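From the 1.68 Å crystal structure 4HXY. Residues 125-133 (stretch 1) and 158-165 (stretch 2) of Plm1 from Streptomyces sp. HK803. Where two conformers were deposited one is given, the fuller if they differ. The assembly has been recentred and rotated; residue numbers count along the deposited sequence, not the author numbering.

Stretch 1, residues 125-133: WGGLVDLPE
Stretch 2 (158-165) EDQLAVRD

Two neighbouring parallel β-strands, far apart in sequence, are joined here by a ladder of four backbone hydrogen bonds, with an apolar patch on one face and a salt bridge on the other. Their axes run in the same N-to-C direction, 18° apart (signed crossing −18°), and approach to 4.5 Å. Together the stretches bury 521 Å².

The register is an offset of 32: Leu128 pairs with Gln160 (CA to CA 5.0 Å), Val129 with Leu161 (CA to CA 4.7 Å) and Asp130 with Ala162 (CA to CA 4.5 Å). As in any parallel ladder, alternate residues of a strand bond across the gap. Leu128 reaches both ways, its N donating to Asp159 O at 2.8 Å and its O accepting from Leu161 N at 2.9 Å. Asp130 repeats the pattern two residues on, its N donating to Leu161 O at 2.9 Å and its O accepting from Val163 N at 2.8 Å. CA-H...O contacts fill in between, Val129 CA to Leu161 O at 3.3 Å and Ala162 CA to Asp130 O at 3.4 Å. Phi/psi is extended along the paired segment, from −116/135 at Leu128 to −97/123 at Asp130, and from −133/94 at Gln160 through −125/155 at Leu161 to −104/125 at Val163.

The entrance to the ladder is shaped by glycine. Gly126 has phi/psi −82/−69 and Gly127 165/−172; a CB on Gly127 would lie 2.8 Å from Asp159 O, a clash, so the bare CA lets that carbonyl come within 3.3 Å of Gly127 CA. Asp159 (−135/4, chi1 p) sets its CB 3.4 Å from Gly126 O. Its carbonyl also accepts from a water at 2.9 Å from Asp159 O, and the oxygen of that water accepts from Trp125 NE1 at 2.9 Å; Trp125 is t, with chi2 −111°.

Val129 (t) and Leu161 (m, t) share one face, where Val129 CG2 lies 4.3 Å from Leu161 CB. Val163 (t) extends this apolar patch: its CG2 is 4.1 Å from Val129 CG1 and 3.6 Å from Leu131 CD2. Leu131 (m, t) starts with its CA-to-CB bond pointing away, yet its end returns to meet the valine. Pro132, at −61/157 with a C-gamma exo ring, closes the row, its CD 3.5 Å from Val163 O and 4.2 Å from Val163 CB.

Leu128 (m, chi2 149°), Gln160 (m, t), Asp130 and Ala162 occupy the other face. The small Ala162 brings its CB within 4.3 Å of Asp130 CB. Asp130 (t, chi2 74°) forms a salt bridge with Arg164, whose chi angles are m, m, t and −92°. Although the arginine's CA-to-CB bond points away, the folded chain brings its guanidinium back edge-on: Asp130 OD2 accepts from Arg164 NH2 at 2.8 Å and from Arg164 NH1 at 3.1 Å. Arg164 NH1 also donates to Val163 O at 2.9 Å, tying the charged group to its own strand.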

# COMPACT_ATOMS: atom_id res chain seq x y z
N TRP A 125 7.05 -18.24 6.88
CA TRP A 125 6.37 -17.68 5.72
C TRP A 125 6.97 -18.20 4.43
O TRP A 125 8.17 -18.13 4.22
CB TRP A 125 6.47 -16.17 5.77
CG TRP A 125 5.72 -15.47 4.68
CD1 TRP A 125 6.25 -14.78 3.64
CD2 TRP A 125 4.30 -15.42 4.52
NE1 TRP A 125 5.25 -14.27 2.85
CE2 TRP A 125 4.04 -14.67 3.36
CE3 TRP A 125 3.23 -15.91 5.25
CZ2 TRP A 125 2.76 -14.38 2.92
CZ3 TRP A 125 1.95 -15.67 4.79
CH2 TRP A 125 1.73 -14.91 3.64
N GLY A 126 6.12 -18.74 3.57
CA GLY A 126 6.49 -19.21 2.27
C GLY A 126 6.55 -18.06 1.30
O GLY A 126 7.63 -17.63 0.87
N GLY A 127 5.38 -17.51 0.99
CA GLY A 127 5.31 -16.41 0.06
C GLY A 127 3.92 -16.11 -0.46
O GLY A 127 2.92 -16.70 -0.02
N LEU A 128 3.90 -15.21 -1.44
CA LEU A 128 2.69 -14.73 -2.11
C LEU A 128 2.74 -15.13 -3.57
O LEU A 128 3.78 -14.99 -4.22
CB LEU A 128 2.59 -13.20 -2.01
CG LEU A 128 2.32 -12.67 -0.61
CD1 LEU A 128 2.96 -11.27 -0.34
CD2 LEU A 128 0.81 -12.63 -0.40
N VAL A 129 1.62 -15.65 -4.09
CA VAL A 129 1.47 -15.92 -5.51
C VAL A 129 0.15 -15.38 -6.03
O VAL A 129 -0.90 -15.77 -5.56
CB VAL A 129 1.56 -17.40 -5.85
CG1 VAL A 129 1.65 -17.57 -7.39
CG2 VAL A 129 2.76 -18.07 -5.16
N ASP A 130 0.23 -14.49 -7.02
CA ASP A 130 -0.96 -13.91 -7.63
C ASP A 130 -1.29 -14.70 -8.92
O ASP A 130 -0.46 -14.82 -9.81
CB ASP A 130 -0.79 -12.43 -7.92
CG ASP A 130 -2.10 -11.79 -8.36
OD1 ASP A 130 -3.01 -11.58 -7.50
OD2 ASP A 130 -2.21 -11.50 -9.56
N LEU A 131 -2.49 -15.24 -8.99
CA LEU A 131 -2.89 -16.10 -10.09
C LEU A 131 -3.97 -15.41 -10.91
O LEU A 131 -4.65 -14.52 -10.42
CB LEU A 131 -3.48 -17.42 -9.55
CG LEU A 131 -2.58 -18.23 -8.62
CD1 LEU A 131 -3.33 -19.45 -8.16
CD2 LEU A 131 -1.28 -18.63 -9.30
N PRO A 132 -4.13 -15.81 -12.17
CA PRO A 132 -5.29 -15.35 -12.90
C PRO A 132 -6.57 -15.80 -12.22
O PRO A 132 -6.56 -16.77 -11.47
CB PRO A 132 -5.17 -16.07 -14.24
CG PRO A 132 -3.77 -16.52 -14.34
CD PRO A 132 -3.33 -16.77 -12.94
N GLU A 133 -7.65 -15.07 -12.49
CA GLU A 133 -8.97 -15.41 -11.97
C GLU A 133 -9.38 -16.82 -12.39
O GLU A 133 -9.75 -17.65 -11.56
CB GLU A 133 -10.00 -14.39 -12.46
CG GLU A 133 -9.98 -13.04 -11.75
CD GLU A 133 -11.00 -12.97 -10.61
OE1 GLU A 133 -12.09 -12.40 -10.82
OE2 GLU A 133 -10.71 -13.50 -9.51
N GLU A 158 12.34 -17.35 -4.27
CA GLU A 158 11.40 -16.28 -4.62
C GLU A 158 10.17 -16.40 -3.72
O GLU A 158 9.72 -17.52 -3.44
CB GLU A 158 11.03 -16.38 -6.10
CG GLU A 158 12.23 -16.23 -7.07
CD GLU A 158 12.86 -14.86 -7.06
OE1 GLU A 158 12.25 -13.89 -6.56
OE2 GLU A 158 13.99 -14.73 -7.58
N ASP A 159 9.65 -15.27 -3.24
CA ASP A 159 8.48 -15.27 -2.35
C ASP A 159 7.42 -14.23 -2.71
O ASP A 159 6.44 -14.08 -1.97
CB ASP A 159 8.95 -15.09 -0.90
CG ASP A 159 9.64 -13.74 -0.65
OD1 ASP A 159 9.88 -12.97 -1.62
OD2 ASP A 159 9.94 -13.45 0.53
N GLN A 160 7.62 -13.51 -3.81
CA GLN A 160 6.63 -12.56 -4.32
C GLN A 160 6.48 -12.81 -5.82
O GLN A 160 7.23 -12.27 -6.64
CB GLN A 160 7.02 -11.11 -4.01
CG GLN A 160 7.02 -10.85 -2.49
CD GLN A 160 7.34 -9.43 -2.10
OE1 GLN A 160 6.81 -8.49 -2.67
NE2 GLN A 160 8.15 -9.27 -1.06
N LEU A 161 5.50 -13.63 -6.15
CA LEU A 161 5.37 -14.19 -7.49
C LEU A 161 4.01 -13.91 -8.10
O LEU A 161 3.00 -13.76 -7.40
CB LEU A 161 5.59 -15.71 -7.43
CG LEU A 161 6.99 -16.16 -6.98
CD1 LEU A 161 6.96 -17.61 -6.60
CD2 LEU A 161 8.02 -15.88 -8.10
N ALA A 162 3.98 -13.92 -9.43
CA ALA A 162 2.75 -13.81 -10.17
C ALA A 162 2.80 -14.77 -11.35
O ALA A 162 3.84 -14.96 -11.98
CB ALA A 162 2.52 -12.37 -10.65
N VAL A 163 1.66 -15.39 -11.62
CA VAL A 163 1.49 -16.24 -12.81
C VAL A 163 0.69 -15.48 -13.87
O VAL A 163 -0.38 -14.94 -13.59
CB VAL A 163 0.81 -17.59 -12.48
CG1 VAL A 163 0.69 -18.42 -13.76
CG2 VAL A 163 1.62 -18.35 -11.44
N ARG A 164 1.27 -15.37 -15.06
CA ARG A 164 0.62 -14.71 -16.20
C ARG A 164 0.89 -15.54 -17.44
O ARG A 164 2.05 -15.83 -17.73
CB ARG A 164 1.14 -13.28 -16.40
CG ARG A 164 0.88 -12.31 -15.22
CD ARG A 164 -0.59 -11.97 -15.06
NE ARG A 164 -0.84 -10.96 -14.03
CZ ARG A 164 -1.10 -11.21 -12.75
NH1 ARG A 164 -1.14 -12.46 -12.28
NH2 ARG A 164 -1.32 -10.20 -11.93
N ASP A 165 -0.18 -15.96 -18.11
CA ASP A 165 -0.10 -16.83 -19.30
C ASP A 165 0.81 -18.04 -19.05
O ASP A 165 1.64 -18.41 -19.89
CB ASP A 165 0.35 -16.04 -20.53
CG ASP A 165 -0.08 -16.71 -21.86
OD1 ASP A 165 -0.90 -17.66 -21.84
OD2 ASP A 165 0.41 -16.26 -22.93
O HOH W 1 6.04 -12.73 0.54